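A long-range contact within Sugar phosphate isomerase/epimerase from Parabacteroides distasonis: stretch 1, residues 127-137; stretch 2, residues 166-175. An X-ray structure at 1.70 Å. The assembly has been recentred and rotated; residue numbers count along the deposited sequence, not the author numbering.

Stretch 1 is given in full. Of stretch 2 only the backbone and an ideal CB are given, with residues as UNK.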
ATOM      1  N   GLN A 127       0.855   1.796   5.927  1.00 30.51           N
ATOM      2  CA  GLN A 127       1.353   3.153   5.655  1.00 29.89           C
ATOM      3  C   GLN A 127       2.044   3.136   4.293  1.00 30.84           C
ATOM      4  O   GLN A 127       2.979   2.356   4.098  1.00 31.57           O
ATOM      5  CB  GLN A 127       2.341   3.607   6.710  1.00 28.77           C
ATOM      6  CG  GLN A 127       2.907   4.966   6.386  1.00 30.59           C
ATOM      7  CD  GLN A 127       3.716   5.505   7.509  1.00 30.69           C
ATOM      8  OE1 GLN A 127       3.434   5.208   8.684  1.00 30.23           O
ATOM      9  NE2 GLN A 127       4.728   6.322   7.180  1.00 31.11           N
ATOM     10  N   PRO A 128       1.549   3.935   3.331  1.00 30.24           N
ATOM     11  CA  PRO A 128       2.143   3.942   1.964  1.00 30.34           C
ATOM     12  C   PRO A 128       3.114   5.046   1.612  1.00 31.45           C
ATOM     13  O   PRO A 128       3.712   4.979   0.537  1.00 31.73           O
ATOM     14  CB  PRO A 128       0.906   4.070   1.093  1.00 31.81           C
ATOM     15  CG  PRO A 128       0.060   5.042   1.878  1.00 31.26           C
ATOM     16  CD  PRO A 128       0.289   4.705   3.352  1.00 30.59           C
HETATM   17  N   MSE A 129       3.302   6.063   2.457  1.00 31.79           N
HETATM   18  CA  MSE A 129       4.200   7.169   2.156  1.00 32.49           C
HETATM   19  C   MSE A 129       5.414   7.191   3.088  1.00 30.97           C
HETATM   20  O   MSE A 129       5.279   7.029   4.272  1.00 30.89           O
HETATM   21  CB  MSE A 129       3.477   8.529   2.253  1.00 33.75           C
HETATM   22  CG  MSE A 129       4.306   9.735   1.763  1.00 36.17           C
HETATM   23 SE   MSE A 129       4.788   9.525  -0.218  0.75 48.75          SE
HETATM   24  CE  MSE A 129       3.155   8.932  -0.666  1.00 28.06           C
HETATM   25  N   MSE A 130       6.598   7.394   2.513  1.00 30.35           N
HETATM   26  CA  MSE A 130       7.828   7.429   3.279  1.00 28.94           C
HETATM   27  C   MSE A 130       7.964   8.726   4.080  1.00 29.76           C
HETATM   28  O   MSE A 130       7.753   9.841   3.537  1.00 29.53           O
HETATM   29  CB  MSE A 130       9.043   7.306   2.330  1.00 30.14           C
HETATM   30  CG  MSE A 130      10.292   6.882   3.049  1.00 27.56           C
HETATM   31 SE   MSE A 130      11.866   6.887   1.901  0.75 29.72          SE
HETATM   32  CE  MSE A 130      12.177   8.622   1.795  1.00 30.63           C
ATOM     33  N   PRO A 131       8.302   8.615   5.400  1.00 29.22           N
ATOM     34  CA  PRO A 131       8.702   9.813   6.125  1.00 29.27           C
ATOM     35  C   PRO A 131       9.980  10.413   5.555  1.00 29.61           C
ATOM     36  O   PRO A 131      10.641   9.824   4.706  1.00 28.58           O
ATOM     37  CB  PRO A 131       8.952   9.320   7.572  1.00 30.03           C
ATOM     38  CG  PRO A 131       8.348   8.010   7.670  1.00 30.10           C
ATOM     39  CD  PRO A 131       8.293   7.423   6.271  1.00 30.48           C
ATOM     40  N   THR A 132      10.295  11.606   6.000  1.00 28.95           N
ATOM     41  CA  THR A 132      11.561  12.208   5.632  1.00 29.98           C
ATOM     42  C   THR A 132      12.729  11.376   6.174  1.00 30.03           C
ATOM     43  O   THR A 132      12.863  11.234   7.397  1.00 29.59           O
ATOM     44  CB  THR A 132      11.660  13.617   6.221  1.00 30.21           C
ATOM     45  OG1 THR A 132      10.585  14.412   5.703  1.00 30.42           O
ATOM     46  CG2 THR A 132      12.998  14.279   5.887  1.00 28.76           C
ATOM     47  N   ILE A 133      13.560  10.839   5.273  1.00 28.77           N
ATOM     48  CA  ILE A 133      14.744  10.068   5.640  1.00 28.56           C
ATOM     49  C   ILE A 133      15.926  10.486   4.735  1.00 28.85           C
ATOM     50  O   ILE A 133      15.868  10.249   3.511  1.00 28.64           O
ATOM     51  CB  ILE A 133      14.542   8.561   5.504  1.00 28.45           C
ATOM     52  CG1 ILE A 133      13.366   8.072   6.387  1.00 29.11           C
ATOM     53  CG2 ILE A 133      15.848   7.830   5.842  1.00 28.92           C
ATOM     54  CD1 ILE A 133      12.869   6.628   6.104  1.00 27.42           C
ATOM     55  N   THR A 134      16.933  11.125   5.320  1.00 29.05           N
ATOM     56  CA  THR A 134      18.153  11.517   4.596  1.00 29.55           C
ATOM     57  C   THR A 134      19.458  10.979   5.186  1.00 30.46           C
ATOM     58  O   THR A 134      20.549  11.208   4.615  1.00 30.57           O
ATOM     59  CB  THR A 134      18.246  13.041   4.490  1.00 29.24           C
ATOM     60  OG1 THR A 134      18.382  13.611   5.787  1.00 31.34           O
ATOM     61  CG2 THR A 134      16.998  13.603   3.839  1.00 31.01           C
ATOM     62  N   THR A 135      19.370  10.331   6.343  1.00 31.02           N
ATOM     63  CA  THR A 135      20.543   9.862   7.072  1.00 29.79           C
ATOM     64  C   THR A 135      20.224   8.479   7.662  1.00 29.21           C
ATOM     65  O   THR A 135      19.059   8.101   7.795  1.00 28.06           O
ATOM     66  CB  THR A 135      20.959  10.794   8.233  1.00 30.64           C
ATOM     67  OG1 THR A 135      19.927  10.802   9.252  1.00 32.02           O
ATOM     68  CG2 THR A 135      21.260  12.237   7.754  1.00 27.88           C
ATOM     69  N   HIS A 136      21.282   7.758   8.050  1.00 29.14           N
ATOM     70  CA  HIS A 136      21.141   6.462   8.699  1.00 29.17           C
ATOM     71  C   HIS A 136      20.366   6.656  10.003  1.00 28.17           C
ATOM     72  O   HIS A 136      19.497   5.907  10.304  1.00 27.97           O
ATOM     73  CB  HIS A 136      22.519   5.799   8.984  1.00 29.72           C
ATOM     74  CG  HIS A 136      23.238   5.309   7.756  1.00 33.82           C
ATOM     75  ND1 HIS A 136      24.136   6.084   7.044  1.00 36.80           N
ATOM     76  CD2 HIS A 136      23.201   4.105   7.122  1.00 34.62           C
ATOM     77  CE1 HIS A 136      24.602   5.383   6.017  1.00 37.48           C
ATOM     78  NE2 HIS A 136      24.053   4.178   6.044  1.00 36.69           N
ATOM     79  N   ASP A 137      20.698   7.682  10.769  1.00 27.49           N
ATOM     80  CA  ASP A 137      20.038   7.890  12.047  1.00 28.61           C
ATOM     81  C   ASP A 137      18.546   8.184  11.897  1.00 27.88           C
ATOM     82  O   ASP A 137      17.753   7.688  12.681  1.00 27.64           O
ATOM     83  CB  ASP A 137      20.718   8.997  12.819  1.00 27.92           C
ATOM     84  CG  ASP A 137      22.098   8.595  13.371  1.00 28.96           C
ATOM     85  OD1 ASP A 137      22.536   7.435  13.214  1.00 31.23           O
ATOM     86  OD2 ASP A 137      22.757   9.452  13.942  1.00 29.41           O
ATOM     87  N   UNK A 166       5.911   0.807  -0.343  1.00 30.67           N
ATOM     88  CA  UNK A 166       6.957   1.627  -0.887  1.00 30.28           C
ATOM     89  C   UNK A 166       6.590   2.270  -2.217  1.00 31.35           C
ATOM     90  O   UNK A 166       5.740   1.755  -2.950  1.00 30.75           O
ATOM     91  CB  UNK A 166       8.226   0.788  -1.050  1.00 30.28           C
ATOM     92  N   UNK A 167       7.232   3.408  -2.485  1.00 30.23           N
ATOM     93  CA  UNK A 167       7.381   3.914  -3.854  1.00 30.67           C
ATOM     94  C   UNK A 167       8.852   3.699  -4.248  1.00 29.50           C
ATOM     95  O   UNK A 167       9.395   2.630  -3.965  1.00 30.20           O
ATOM     96  CB  UNK A 167       6.977   5.386  -3.961  1.00 30.67           C
ATOM     97  N   UNK A 168       9.503   4.653  -4.893  1.00 29.71           N
ATOM     98  CA  UNK A 168      10.904   4.460  -5.273  1.00 29.75           C
ATOM     99  C   UNK A 168      11.889   5.251  -4.458  1.00 30.80           C
ATOM    100  O   UNK A 168      13.087   4.990  -4.551  1.00 30.25           O
ATOM    101  CB  UNK A 168      11.092   4.821  -6.748  1.00 29.75           C
ATOM    102  N   UNK A 169      11.409   6.189  -3.646  1.00 30.83           N
ATOM    103  CA  UNK A 169      12.317   6.970  -2.809  1.00 31.63           C
ATOM    104  C   UNK A 169      13.074   6.094  -1.824  1.00 30.49           C
ATOM    105  O   UNK A 169      14.152   6.469  -1.362  1.00 30.79           O
ATOM    106  CB  UNK A 169      11.541   8.049  -2.051  1.00 31.63           C
ATOM    107  N   UNK A 170      12.475   4.976  -1.450  1.00 29.99           N
ATOM    108  CA  UNK A 170      13.096   4.029  -0.501  1.00 30.02           C
ATOM    109  C   UNK A 170      14.361   3.411  -1.096  1.00 29.30           C
ATOM    110  O   UNK A 170      15.164   2.813  -0.385  1.00 28.21           O
ATOM    111  CB  UNK A 170      12.108   2.925  -0.120  1.00 30.02           C
ATOM    112  N   UNK A 171      14.528   3.501  -2.412  1.00 30.19           N
ATOM    113  CA  UNK A 171      15.753   2.976  -3.027  1.00 30.70           C
ATOM    114  C   UNK A 171      16.831   4.016  -3.194  1.00 31.07           C
ATOM    115  O   UNK A 171      17.916   3.708  -3.674  1.00 30.30           O
ATOM    116  CB  UNK A 171      15.434   2.367  -4.394  1.00 30.70           C
ATOM    117  N   UNK A 172      16.558   5.259  -2.796  1.00 32.60           N
ATOM    118  CA  UNK A 172      17.624   6.234  -2.652  1.00 33.34           C
ATOM    119  C   UNK A 172      18.603   5.754  -1.560  1.00 33.16           C
ATOM    120  O   UNK A 172      18.216   5.088  -0.619  1.00 30.97           O
ATOM    121  CB  UNK A 172      17.052   7.612  -2.314  1.00 33.34           C
ATOM    122  N   UNK A 173      19.864   6.135  -1.675  1.00 32.91           N
ATOM    123  CA  UNK A 173      20.857   5.655  -0.753  1.00 34.66           C
ATOM    124  C   UNK A 173      21.175   6.760   0.239  1.00 36.45           C
ATOM    125  O   UNK A 173      21.180   7.934  -0.118  1.00 37.85           O
ATOM    126  CB  UNK A 173      22.114   5.190  -1.491  1.00 34.66           C
ATOM    127  N   UNK A 174      21.404   6.393   1.482  1.00 37.58           N
ATOM    128  CA  UNK A 174      21.943   7.347   2.432  1.00 39.65           C
ATOM    129  C   UNK A 174      23.437   7.089   2.447  1.00 41.03           C
ATOM    130  O   UNK A 174      23.904   5.970   2.729  1.00 41.60           O
ATOM    131  CB  UNK A 174      21.315   7.211   3.821  1.00 39.65           C
ATOM    132  N   UNK A 175      24.203   8.113   2.093  1.00 43.82           N
ATOM    133  CA  UNK A 175      25.670   8.000   2.055  1.00 45.55           C
ATOM    134  C   UNK A 175      26.266   9.166   2.789  1.00 46.99           C
ATOM    135  O   UNK A 175      25.783  10.288   2.648  1.00 48.48           O
ATOM    136  CB  UNK A 175      26.197   7.947   0.619  1.00 45.55           C
TER

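At position 166 the CA lies 6.1 Å from the CA of Pro128, yet CA-to-CB points away from stretch 1, so this contact hardly restricts the choice. The residue is Asn166, whose ND2 donates to the backbone O of 167 (2.9 Å).

Position 167 points toward stretch 1, but no atom there comes within 5.5 Å of the ideal CB. A long or ringed side chain is therefore needed to reach the carbonyl of Pro128 and the selenomethionine Met129; histidine, glutamine, lysine or an aromatic would suit. It is His167, chi1 m. Its CE1 approaches Pro128 O at 3.1 Å, with that oxygen at the ring edge, near the ring plane, and lies 3.6 Å from Met129 CE, which sits obliquely. The O of water 1 lies 2.8 Å from His167 ND1 and 2.7 Å from Pro128 O.

Position 168 is out of reach and open to many residues; it is Asn168, whose backbone O accepts from the backbone N of 171 (3.0 Å).

At 169, phi/psi of -62/-27 fits a 3-10 turn, and the ideal CB points toward stretch 1, 3.9 Å from Met130 CE. An apolar residue such as leucine, methionine or even alanine would pack here. Selenomethionine Met169 does so through CB, 3.9 Å from Met130 CE.

Position 170 points sideways, its ideal CB 4.5 Å from Met130 SE. Apolar chains could pack on that residue, while a flexible polar one could turn back toward the backbone N of 167. Glu170 combines both: its CG packs 3.8 Å from Met130 SE, chi2 is p, Glu170 OE2 lies 2.7 Å from the O of water 1, and His167 N makes weak hydrogen bonds to Glu170 OE1 (3.0 Å) and OE2 (3.4 Å).

Position 171 points away, leaving its choice to other surroundings; it is Phe171. Position 172 points toward stretch 1, but its ideal CB has nothing there within 5.5 Å, so small or polar residues are plausible: Asn172. Position 173 is extended and out of reach: Arg173.

Position 174 is extended (-97/120) and points toward stretch 1, its ideal CB 4.1 Å from Thr134 O and 4.3 Å from His136 N. A compact beta-branched chain, valine or isoleucine, and perhaps threonine, suits the space beside the backbone and the imidazole. Val174 sets CG1 3.8 Å from Thr134 C and places CG2 over one face of the His136 ring, 3.5 Å from its centroid and 8° off the normal, a CH-pi contact.

Position 175 points away and tolerates variety; Ala175 O accepts from water 2 (2.7 Å), which also donates to Thr134 O (3.3 Å).

Stretch 2 166-175: NHNMEFNRVA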
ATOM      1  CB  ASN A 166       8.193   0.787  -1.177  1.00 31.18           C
ATOM      2  CG  ASN A 166       7.923  -0.297  -2.236  1.00 32.42           C
ATOM      3  OD1 ASN A 166       7.243  -1.320  -1.972  1.00 31.59           O
ATOM      4  ND2 ASN A 166       8.477  -0.090  -3.450  1.00 31.98           N
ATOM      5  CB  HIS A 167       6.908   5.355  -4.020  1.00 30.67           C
ATOM      6  CG  HIS A 167       5.446   5.550  -3.726  1.00 31.42           C
ATOM      7  ND1 HIS A 167       4.954   5.631  -2.445  1.00 33.24           N
ATOM      8  CD2 HIS A 167       4.378   5.712  -4.546  1.00 33.47           C
ATOM      9  CE1 HIS A 167       3.645   5.823  -2.478  1.00 32.14           C
ATOM     10  NE2 HIS A 167       3.264   5.879  -3.742  1.00 31.28           N
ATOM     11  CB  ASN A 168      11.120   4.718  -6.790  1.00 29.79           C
ATOM     12  CG  ASN A 168      10.711   6.100  -7.246  1.00 31.29           C
ATOM     13  OD1 ASN A 168      10.015   6.857  -6.541  1.00 32.10           O
ATOM     14  ND2 ASN A 168      11.093   6.419  -8.497  1.00 34.37           N
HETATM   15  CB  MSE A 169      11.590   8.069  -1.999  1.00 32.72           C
HETATM   16  CG  MSE A 169      10.844   9.146  -2.784  1.00 34.76           C
HETATM   17 SE   MSE A 169       9.014   8.466  -3.262  0.75 44.86          SE
HETATM   18  CE  MSE A 169       8.662   7.474  -1.690  1.00 31.25           C
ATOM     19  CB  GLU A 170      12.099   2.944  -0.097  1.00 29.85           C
ATOM     20  CG  GLU A 170      10.893   3.411   0.689  1.00 29.99           C
ATOM     21  CD  GLU A 170       9.751   3.989  -0.114  1.00 31.54           C
ATOM     22  OE1 GLU A 170       9.858   4.183  -1.348  1.00 31.41           O
ATOM     23  OE2 GLU A 170       8.681   4.158   0.507  1.00 31.36           O
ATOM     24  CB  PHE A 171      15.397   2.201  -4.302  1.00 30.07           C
ATOM     25  CG  PHE A 171      14.489   1.079  -4.011  1.00 28.78           C
ATOM     26  CD1 PHE A 171      14.964  -0.075  -3.419  1.00 29.78           C
ATOM     27  CD2 PHE A 171      13.109   1.209  -4.191  1.00 29.78           C
ATOM     28  CE1 PHE A 171      14.093  -1.083  -3.062  1.00 27.78           C
ATOM     29  CE2 PHE A 171      12.263   0.215  -3.870  1.00 31.15           C
ATOM     30  CZ  PHE A 171      12.733  -0.936  -3.289  1.00 30.79           C
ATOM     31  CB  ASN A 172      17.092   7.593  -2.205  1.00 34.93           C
ATOM     32  CG  ASN A 172      16.282   8.319  -3.268  1.00 37.93           C
ATOM     33  OD1 ASN A 172      16.420   8.093  -4.462  1.00 45.65           O
ATOM     34  ND2 ASN A 172      15.437   9.220  -2.809  1.00 44.36           N
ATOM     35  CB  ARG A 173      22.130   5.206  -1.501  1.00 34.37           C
ATOM     36  CG  ARG A 173      21.897   3.979  -2.376  1.00 34.67           C
ATOM     37  CD  ARG A 173      23.107   3.618  -3.268  1.00 35.33           C
ATOM     38  NE  ARG A 173      22.782   2.438  -4.068  1.00 38.85           N
ATOM     39  CZ  ARG A 173      22.925   1.177  -3.672  1.00 38.63           C
ATOM     40  NH1 ARG A 173      23.436   0.883  -2.487  1.00 38.81           N
ATOM     41  NH2 ARG A 173      22.549   0.197  -4.481  1.00 39.72           N
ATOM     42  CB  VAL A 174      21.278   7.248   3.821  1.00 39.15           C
ATOM     43  CG1 VAL A 174      19.838   7.554   3.681  1.00 40.81           C
ATOM     44  CG2 VAL A 174      21.454   5.894   4.448  1.00 38.39           C
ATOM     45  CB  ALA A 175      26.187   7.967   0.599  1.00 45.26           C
TER
HETATM   46  O   HOH W   1       6.359   5.464   0.011  1.00 20.43           O
HETATM   47  O   HOH W   2      23.782  10.558   4.510  1.00 52.04           O
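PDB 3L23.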